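Local coordinates for protein lysine specific cysteine protease (Porphyromonas gingivalis, PDB 3M1H) that cleaves proteins after lysine as a secreted cysteine protease and possible virulence factor, the chain here being its calcium-binding K3 cleaved adhesin domain, at residues T20-A23 against N28-T31; A53-I56 against G60-N63; F157-C162 against F166-D171. All blocks are in the same frame, centred on the assembly; numbering follows the deposited sequence.

Interaction 1 of 3, residues T20-A23 against N28-T31; sequences TIDA and NNWT. With CA (calcium ion), chain E.
Asn29 and Asp22 face each other beside an Asp-rich calcium-binding loop, where the amide oxygen OD1 of Asn29 lies 3.3 Å from CB of Asp22. The two segments make no direct hydrogen bond here; a metal ion and a water hold them together. The calcium ion takes Asp22 OD1 at 2.3 Å and the backbone carbonyl oxygen of Asn28 at 2.4 Å, with a water, water 2, as a further ligand. Asp22 CG stands anti to the backbone N (chi1 -178°), which puts the carboxylate beside the carbonyl carbon, with OD1 on the ion. Aspartate suits the place because one oxygen can bind the metal while the other, OD2, accepts a hydrogen bond from Gly27 N inside the loop. Asp22 OD1 and the carbonyl O of Asn28, 3.4 Å apart, would probably repel each other but for the cation they share.

At the other end Thr20 and Asn29 cross at about a right angle, bridged by water 1. That water lies 2.7 Å from Thr20 OG1 and donates a hydrogen bond to Asn29 OD1, an amide oxygen well suited to accept it. Thr20 serves in two ways, its hydroxyl holding the water while its methyl CG2 rests 3.8 Å from the carbonyl oxygen of Trp30.

Asp24, Asp26 and Asn66 supply further calcium ligands. Segment 20-23 runs on the outermost strand 19-22, paired with strand 65-69 through Ile21 and Tyr67, while Trp30 dips inward between strands 65-69, 50-53 and 167-177, its NE1 hydrogen-bonded to Asn66 O.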
loop_
_atom_site.group_PDB
_atom_site.type_symbol
_atom_site.label_atom_id
_atom_site.label_comp_id
_atom_site.label_asym_id
_atom_site.label_seq_id
_atom_site.Cartn_x
_atom_site.Cartn_y
_atom_site.Cartn_z
ATOM N N THR A 20 7.317 6.822 -5.156
ATOM C CA THR A 20 7.304 6.649 -3.711
ATOM C C THR A 20 7.592 7.998 -3.057
ATOM O O THR A 20 8.409 8.783 -3.530
ATOM C CB THR A 20 8.325 5.570 -3.230
ATOM O OG1 THR A 20 9.663 5.903 -3.644
ATOM C CG2 THR A 20 7.968 4.129 -3.730
ATOM N N ILE A 21 6.920 8.233 -1.930
ATOM C CA ILE A 21 7.198 9.416 -1.106
ATOM C C ILE A 21 7.512 8.934 0.316
ATOM O O ILE A 21 6.683 8.279 0.952
ATOM C CB ILE A 21 6.031 10.413 -1.068
ATOM C CG1 ILE A 21 5.630 10.860 -2.470
ATOM C CG2 ILE A 21 6.468 11.639 -0.258
ATOM C CD1 ILE A 21 4.351 11.682 -2.484
ATOM N N ASP A 22 8.732 9.210 0.780
ATOM C CA ASP A 22 9.142 8.897 2.162
ATOM C C ASP A 22 8.892 10.127 3.043
ATOM O O ASP A 22 9.814 10.925 3.297
ATOM C CB ASP A 22 10.613 8.493 2.196
ATOM C CG ASP A 22 11.078 8.109 3.563
ATOM O OD1 ASP A 22 10.234 7.887 4.495
ATOM O OD2 ASP A 22 12.324 8.047 3.710
ATOM N N ALA A 23 7.644 10.325 3.459
ATOM C CA ALA A 23 7.308 11.572 4.180
ATOM C C ALA A 23 7.880 11.641 5.576
ATOM O O ALA A 23 8.251 12.735 6.021
ATOM C CB ALA A 23 5.797 11.883 4.169
ATOM N N ASN A 28 12.953 4.251 4.628
ATOM C CA ASN A 28 12.114 3.091 4.372
ATOM C C ASN A 28 10.860 3.534 3.619
ATOM O O ASN A 28 10.182 4.505 3.969
ATOM C CB ASN A 28 11.715 2.428 5.702
ATOM C CG ASN A 28 12.899 1.833 6.436
ATOM O OD1 ASN A 28 13.660 1.057 5.862
ATOM N ND2 ASN A 28 13.041 2.166 7.705
ATOM N N ASN A 29 10.549 2.775 2.564
ATOM C CA ASN A 29 9.434 3.099 1.679
ATOM C C ASN A 29 8.543 1.889 1.441
ATOM O O ASN A 29 8.832 0.758 1.836
ATOM C CB ASN A 29 10.009 3.524 0.319
ATOM C CG ASN A 29 10.592 4.928 0.337
ATOM O OD1 ASN A 29 9.859 5.918 0.277
ATOM N ND2 ASN A 29 11.922 5.016 0.420
ATOM N N TRP A 30 7.500 2.139 0.661
ATOM C CA TRP A 30 6.848 1.034 -0.009
ATOM C C TRP A 30 7.922 0.402 -0.886
ATOM O O TRP A 30 8.702 1.091 -1.555
ATOM C CB TRP A 30 5.712 1.523 -0.879
ATOM C CG TRP A 30 4.464 1.932 -0.163
ATOM C CD1 TRP A 30 4.135 3.175 0.229
ATOM C CD2 TRP A 30 3.361 1.080 0.212
ATOM N NE1 TRP A 30 2.894 3.183 0.844
ATOM C CE2 TRP A 30 2.396 1.905 0.836
ATOM C CE3 TRP A 30 3.103 -0.290 0.075
ATOM C CZ2 TRP A 30 1.199 1.402 1.306
ATOM C CZ3 TRP A 30 1.911 -0.793 0.554
ATOM C CH2 TRP A 30 0.982 0.049 1.178
ATOM N N THR A 31 7.949 -0.922 -0.889
ATOM C CA THR A 31 8.984 -1.670 -1.572
ATOM C C THR A 31 8.549 -3.093 -1.944
ATOM O O THR A 31 7.720 -3.705 -1.292
ATOM C CB THR A 31 10.268 -1.735 -0.718
ATOM O OG1 THR A 31 11.279 -2.460 -1.416
ATOM C CG2 THR A 31 9.997 -2.420 0.641
HETATM CA CA CA E . 9.474 6.042 5.638
HETATM O O HOH W 1 10.754 7.472 -1.710
HETATM O O HOH W 2 8.996 4.315 7.194
#

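Interaction 2 of 3, residues A53-I56 against G60-N63; sequences ASYI and GPQN. Unlike the reference sequence in segment 53-56: Tyr55 (reference His).
Gly60 and Ile56 are joined by a pair of backbone hydrogen bonds, Ile56 N to Gly60 O at 3.0 Å and Gly60 N to Ile56 O at 2.9 Å, so that the N-H and C=O of both residues are satisfied within the contact. A third bond, from Gln62 N to Ser54 O at 2.9 Å, is nearly straight at 176°, and it lies just beyond the non-hydrogen-bonded pair Tyr55 and Pro61. Proline fits that position, since no N-H is needed from it.

Gly60 O is gripped twice. The side-chain amide NE2 of Gln62 also reaches it, at 3.0 Å, and the two donors come from opposite faces of the carbonyl plane. In Gln62, chi1 (-51°) sets CG 3.9 Å from CG1 of Ile56, an apolar neighbour for the aliphatic part, and a bend at chi2 turns the amide back to Gly60 O.

On the other face of the hairpin the Tyr55 ring lies under Gly60, whose CA sits 4.1 Å from the ring centroid in a CH-pi contact. The phi of Gly60, 127°, and the closeness of Pro61 suit a residue without a side chain. Pro61 CD continues the packing, 3.8 Å from Tyr55 CE1. Several other polar atoms are met outside: Tyr55 OH by Ala131 O, Ser54 OG by Glu95 and Phe165 N, Gln62 O by Thr163 OG1, and the backbones of Ser54 and Tyr55 by Phe166.

Two short antiparallel strands joined by three residues make this a small beta hairpin, set at one end of the jelly-roll domain.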
loop_
_atom_site.group_PDB
_atom_site.type_symbol
_atom_site.label_atom_id
_atom_site.label_comp_id
_atom_site.label_asym_id
_atom_site.label_seq_id
_atom_site.Cartn_x
_atom_site.Cartn_y
_atom_site.Cartn_z
ATOM N N ALA A 53 6.433 -1.106 5.936
ATOM C CA ALA A 53 6.655 -1.625 7.293
ATOM C C ALA A 53 6.284 -0.674 8.403
ATOM O O ALA A 53 6.644 0.499 8.383
ATOM C CB ALA A 53 8.135 -2.021 7.478
ATOM N N SER A 54 5.605 -1.226 9.404
ATOM C CA SER A 54 5.532 -0.612 10.749
ATOM C C SER A 54 6.499 -1.311 11.704
ATOM O O SER A 54 6.665 -0.833 12.844
ATOM C CB SER A 54 4.116 -0.644 11.290
ATOM O OG SER A 54 3.691 -1.937 11.625
ATOM N N TYR A 55 7.150 -2.387 11.275
ATOM C CA TYR A 55 8.147 -3.136 12.057
ATOM C C TYR A 55 9.001 -3.932 11.116
ATOM O O TYR A 55 8.453 -4.617 10.256
ATOM C CB TYR A 55 7.466 -4.076 13.065
ATOM C CG TYR A 55 8.394 -4.798 14.019
ATOM C CD1 TYR A 55 8.580 -4.309 15.313
ATOM C CD2 TYR A 55 9.075 -5.955 13.639
ATOM C CE1 TYR A 55 9.420 -4.962 16.202
ATOM C CE2 TYR A 55 9.931 -6.633 14.531
ATOM C CZ TYR A 55 10.102 -6.103 15.817
ATOM O OH TYR A 55 10.941 -6.777 16.699
ATOM N N ILE A 56 10.330 -3.858 11.274
ATOM C CA ILE A 56 11.267 -4.566 10.422
ATOM C C ILE A 56 12.084 -5.532 11.270
ATOM O O ILE A 56 12.682 -5.105 12.277
ATOM C CB ILE A 56 12.227 -3.587 9.672
ATOM C CG1 ILE A 56 11.410 -2.635 8.815
ATOM C CG2 ILE A 56 13.183 -4.339 8.798
ATOM C CD1 ILE A 56 12.182 -1.547 8.086
ATOM N N GLY A 60 13.444 -3.268 14.343
ATOM C CA GLY A 60 12.467 -2.887 15.336
ATOM C C GLY A 60 11.349 -2.072 14.739
ATOM O O GLY A 60 11.229 -2.023 13.510
ATOM N N PRO A 61 10.535 -1.437 15.587
ATOM C CA PRO A 61 9.386 -0.650 15.202
ATOM C C PRO A 61 9.815 0.534 14.325
ATOM O O PRO A 61 10.902 1.088 14.503
ATOM C CB PRO A 61 8.773 -0.204 16.534
ATOM C CG PRO A 61 9.393 -1.066 17.555
ATOM C CD PRO A 61 10.711 -1.451 17.056
ATOM N N GLN A 62 8.971 0.836 13.344
ATOM C CA GLN A 62 9.109 1.999 12.471
ATOM C C GLN A 62 7.903 2.918 12.657
ATOM O O GLN A 62 6.865 2.510 13.206
ATOM C CB GLN A 62 9.167 1.529 11.002
ATOM C CG GLN A 62 10.165 0.477 10.756
ATOM C CD GLN A 62 11.577 0.959 11.008
ATOM O OE1 GLN A 62 11.954 2.054 10.592
ATOM N NE2 GLN A 62 12.353 0.155 11.702
ATOM N N ASN A 63 8.041 4.162 12.206
ATOM C CA ASN A 63 6.964 5.138 12.208
ATOM C C ASN A 63 6.693 5.637 10.795
ATOM O O ASN A 63 7.027 6.767 10.425
ATOM C CB ASN A 63 7.321 6.284 13.158
ATOM C CG ASN A 63 7.403 5.803 14.596
ATOM O OD1 ASN A 63 6.383 5.678 15.278
ATOM N ND2 ASN A 63 8.600 5.457 15.030
#

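Interaction 3 of 3, residues F157-C162 against F166-D171; sequences FRHFGC and FWINLD. With CA (calcium ion), chain F.
Phe157 and Leu170, with His159 and Ile168, join the two sheets of the beta jelly roll: strand 154-160 belongs to one and strand 167-177 to the other, and side chains alone bridge the interior between them. Both pairs are CH-pi contacts in which a methyl group meets the face of a flat ring.

In the conformer described, one of two modelled, Leu170 CG is anti to the backbone N (chi1 172°), which extends the side chain across the core, where it crosses Phe157 at about a right angle. Its CD2 then stands 3.8 Å from the centroid of the Phe157 ring, 12° off the ring normal, and the other methyl, CD1, lies 3.9 Å from CE1 at the ring's rim.

His159 slides past Ile168 in the opposite direction. Histidine suits a buried spot here because both ring nitrogens have partners, ND1 with Ser52 OG and NE2 with Glu95 OE1; these bonds fix the ring's rotation and leave a flat face for the isoleucine. One strand position beyond Leu170, Asp171 points to the other side of its strand and binds a calcium ion through OD1 and OD2. Ile168 has its longer branch, CG1, trans to the backbone N (chi1 -176°), leaving CG2 between N and the carbonyl carbon; this methyl lies 3.5 Å from the ring centroid of His159, just 4° off the normal.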
loop_
_atom_site.group_PDB
_atom_site.type_symbol
_atom_site.label_atom_id
_atom_site.label_comp_id
_atom_site.label_asym_id
_atom_site.label_seq_id
_atom_site.Cartn_x
_atom_site.Cartn_y
_atom_site.Cartn_z
ATOM N N PHE A 157 -1.598 5.662 -2.169
ATOM C CA PHE A 157 -1.746 4.735 -1.056
ATOM C C PHE A 157 -0.766 5.161 0.030
ATOM O O PHE A 157 0.432 5.295 -0.206
ATOM C CB PHE A 157 -1.409 3.304 -1.507
ATOM C CG PHE A 157 -2.276 2.804 -2.631
ATOM C CD1 PHE A 157 -3.458 2.117 -2.355
ATOM C CD2 PHE A 157 -1.915 3.032 -3.954
ATOM C CE1 PHE A 157 -4.253 1.678 -3.401
ATOM C CE2 PHE A 157 -2.723 2.611 -4.996
ATOM C CZ PHE A 157 -3.886 1.931 -4.699
ATOM N N ARG A 158 -1.268 5.382 1.232
ATOM C CA ARG A 158 -0.466 5.942 2.310
ATOM C C ARG A 158 -0.493 5.030 3.512
ATOM O O ARG A 158 -1.547 4.729 3.999
ATOM C CB ARG A 158 -1.031 7.282 2.719
ATOM C CG ARG A 158 -0.168 8.054 3.692
ATOM C CD ARG A 158 -0.872 9.315 4.115
ATOM N NE ARG A 158 -0.162 10.014 5.193
ATOM C CZ ARG A 158 -0.719 10.871 6.050
ATOM N NH1 ARG A 158 -2.009 11.163 5.992
ATOM N NH2 ARG A 158 0.040 11.456 6.982
ATOM N N HIS A 159 0.665 4.595 3.979
ATOM C CA HIS A 159 0.804 3.785 5.190
ATOM C C HIS A 159 1.339 4.724 6.263
ATOM O O HIS A 159 2.413 5.288 6.079
ATOM C CB HIS A 159 1.824 2.688 4.948
ATOM C CG HIS A 159 1.996 1.725 6.091
ATOM N ND1 HIS A 159 3.183 1.083 6.336
ATOM C CD2 HIS A 159 1.134 1.288 7.048
ATOM C CE1 HIS A 159 3.043 0.245 7.350
ATOM N NE2 HIS A 159 1.808 0.359 7.808
ATOM N N PHE A 160 0.561 4.957 7.328
ATOM C CA PHE A 160 0.920 6.035 8.278
ATOM C C PHE A 160 0.195 5.849 9.586
ATOM O O PHE A 160 -0.681 5.037 9.678
ATOM C CB PHE A 160 0.556 7.394 7.689
ATOM C CG PHE A 160 -0.918 7.690 7.684
ATOM C CD1 PHE A 160 -1.434 8.646 8.548
ATOM C CD2 PHE A 160 -1.794 6.997 6.859
ATOM C CE1 PHE A 160 -2.781 8.939 8.543
ATOM C CE2 PHE A 160 -3.155 7.293 6.845
ATOM C CZ PHE A 160 -3.646 8.253 7.705
ATOM N N GLY A 161 0.540 6.660 10.573
ATOM C CA GLY A 161 -0.249 6.700 11.801
ATOM C C GLY A 161 -0.360 5.336 12.452
ATOM O O GLY A 161 -1.430 4.949 12.916
ATOM N N CYS A 162 0.726 4.586 12.443
ATOM C CA CYS A 162 0.787 3.302 13.126
ATOM C C CYS A 162 2.238 2.894 13.335
ATOM O O CYS A 162 3.149 3.404 12.674
ATOM C CB CYS A 162 0.036 2.191 12.396
ATOM S SG CYS A 162 0.646 1.888 10.719
ATOM N N PHE A 166 3.621 -5.217 11.646
ATOM C CA PHE A 166 4.634 -5.808 10.796
ATOM C C PHE A 166 4.701 -5.106 9.428
ATOM O O PHE A 166 5.291 -4.067 9.350
ATOM C CB PHE A 166 4.486 -7.336 10.723
ATOM C CG PHE A 166 5.667 -8.037 10.131
ATOM C CD1 PHE A 166 6.934 -7.806 10.628
ATOM C CD2 PHE A 166 5.535 -8.934 9.067
ATOM C CE1 PHE A 166 8.024 -8.449 10.108
ATOM C CE2 PHE A 166 6.634 -9.593 8.541
ATOM C CZ PHE A 166 7.897 -9.343 9.071
ATOM N N TRP A 167 4.103 -5.657 8.371
ATOM C CA TRP A 167 4.036 -4.973 7.067
ATOM C C TRP A 167 2.615 -5.047 6.534
ATOM O O TRP A 167 1.878 -5.991 6.882
ATOM C CB TRP A 167 4.957 -5.622 6.035
ATOM C CG TRP A 167 6.432 -5.597 6.304
ATOM C CD1 TRP A 167 7.142 -6.309 7.220
ATOM C CD2 TRP A 167 7.377 -4.837 5.566
ATOM N NE1 TRP A 167 8.503 -6.044 7.103
ATOM C CE2 TRP A 167 8.657 -5.109 6.103
ATOM C CE3 TRP A 167 7.260 -3.914 4.514
ATOM C CZ2 TRP A 167 9.803 -4.517 5.594
ATOM C CZ3 TRP A 167 8.405 -3.332 4.008
ATOM C CH2 TRP A 167 9.658 -3.629 4.567
ATOM N N ILE A 168 2.245 -4.028 5.750
ATOM C CA ILE A 168 1.042 -4.010 4.914
ATOM C C ILE A 168 1.467 -4.315 3.464
ATOM O O ILE A 168 2.505 -3.829 3.002
ATOM C CB ILE A 168 0.247 -2.720 5.058
ATOM C CG1 ILE A 168 -1.051 -2.815 4.241
ATOM C CG2 ILE A 168 1.030 -1.483 4.664
ATOM C CD1 ILE A 168 -2.057 -1.701 4.645
ATOM N N ASN A 169 0.658 -5.114 2.779
ATOM C CA ASN A 169 0.895 -5.490 1.386
ATOM C C ASN A 169 -0.238 -5.025 0.481
ATOM O O ASN A 169 -1.407 -5.047 0.871
ATOM C CB ASN A 169 0.970 -6.990 1.244
ATOM C CG ASN A 169 2.058 -7.638 2.034
ATOM O OD1 ASN A 169 3.147 -7.116 2.150
ATOM N ND2 ASN A 169 1.783 -8.826 2.538
ATOM N N LEU A 170 0.121 -4.632 -0.748
ATOM C CA LEU A 170 -0.806 -4.199 -1.769
ATOM C C LEU A 170 -0.490 -4.962 -3.061
ATOM O O LEU A 170 0.692 -5.219 -3.343
ATOM C CB LEU A 170 -0.611 -2.698 -1.964
ATOM C CG LEU A 170 -1.318 -1.986 -3.104
ATOM C CD1 LEU A 170 -2.833 -1.957 -2.907
ATOM C CD2 LEU A 170 -0.737 -0.563 -3.264
ATOM N N ASP A 171 -1.518 -5.297 -3.825
ATOM C CA ASP A 171 -1.292 -5.964 -5.131
ATOM C C ASP A 171 -2.492 -5.700 -6.029
ATOM O O ASP A 171 -3.573 -5.289 -5.596
ATOM C CB ASP A 171 -1.032 -7.452 -4.903
ATOM C CG ASP A 171 -0.213 -8.148 -6.049
ATOM O OD1 ASP A 171 0.113 -7.483 -7.026
ATOM O OD2 ASP A 171 0.116 -9.358 -5.859
HETATM CA CA CA F . 1.470 -9.410 -7.880
HETATM O O HOH W 3 -0.362 -9.945 -9.294
#

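How the interactions relate
Trp30 ties interaction 1 to the core: its CH2 lies 3.8 Å from CG2 of Ile168 and its CZ2 3.9 Å from CB of His159, so the calcium loop rests on the side chains of interaction 3. The hairpin of interaction 2 follows strand 50-53, which pairs with strand 167-177 of interaction 3, and Ser54 N is 2.9 Å from Phe166 O, a probable hydrogen bond. Interactions 1 and 2, centres about 13 Å apart, meet where Asn28 ND2 is 3.1 Å from Gln62 OE1, bringing the hairpin beside the first calcium site. A different calcium ion is held by Asp171 of interaction 3, with Asp9, Glu11, Ser46 and Ile48.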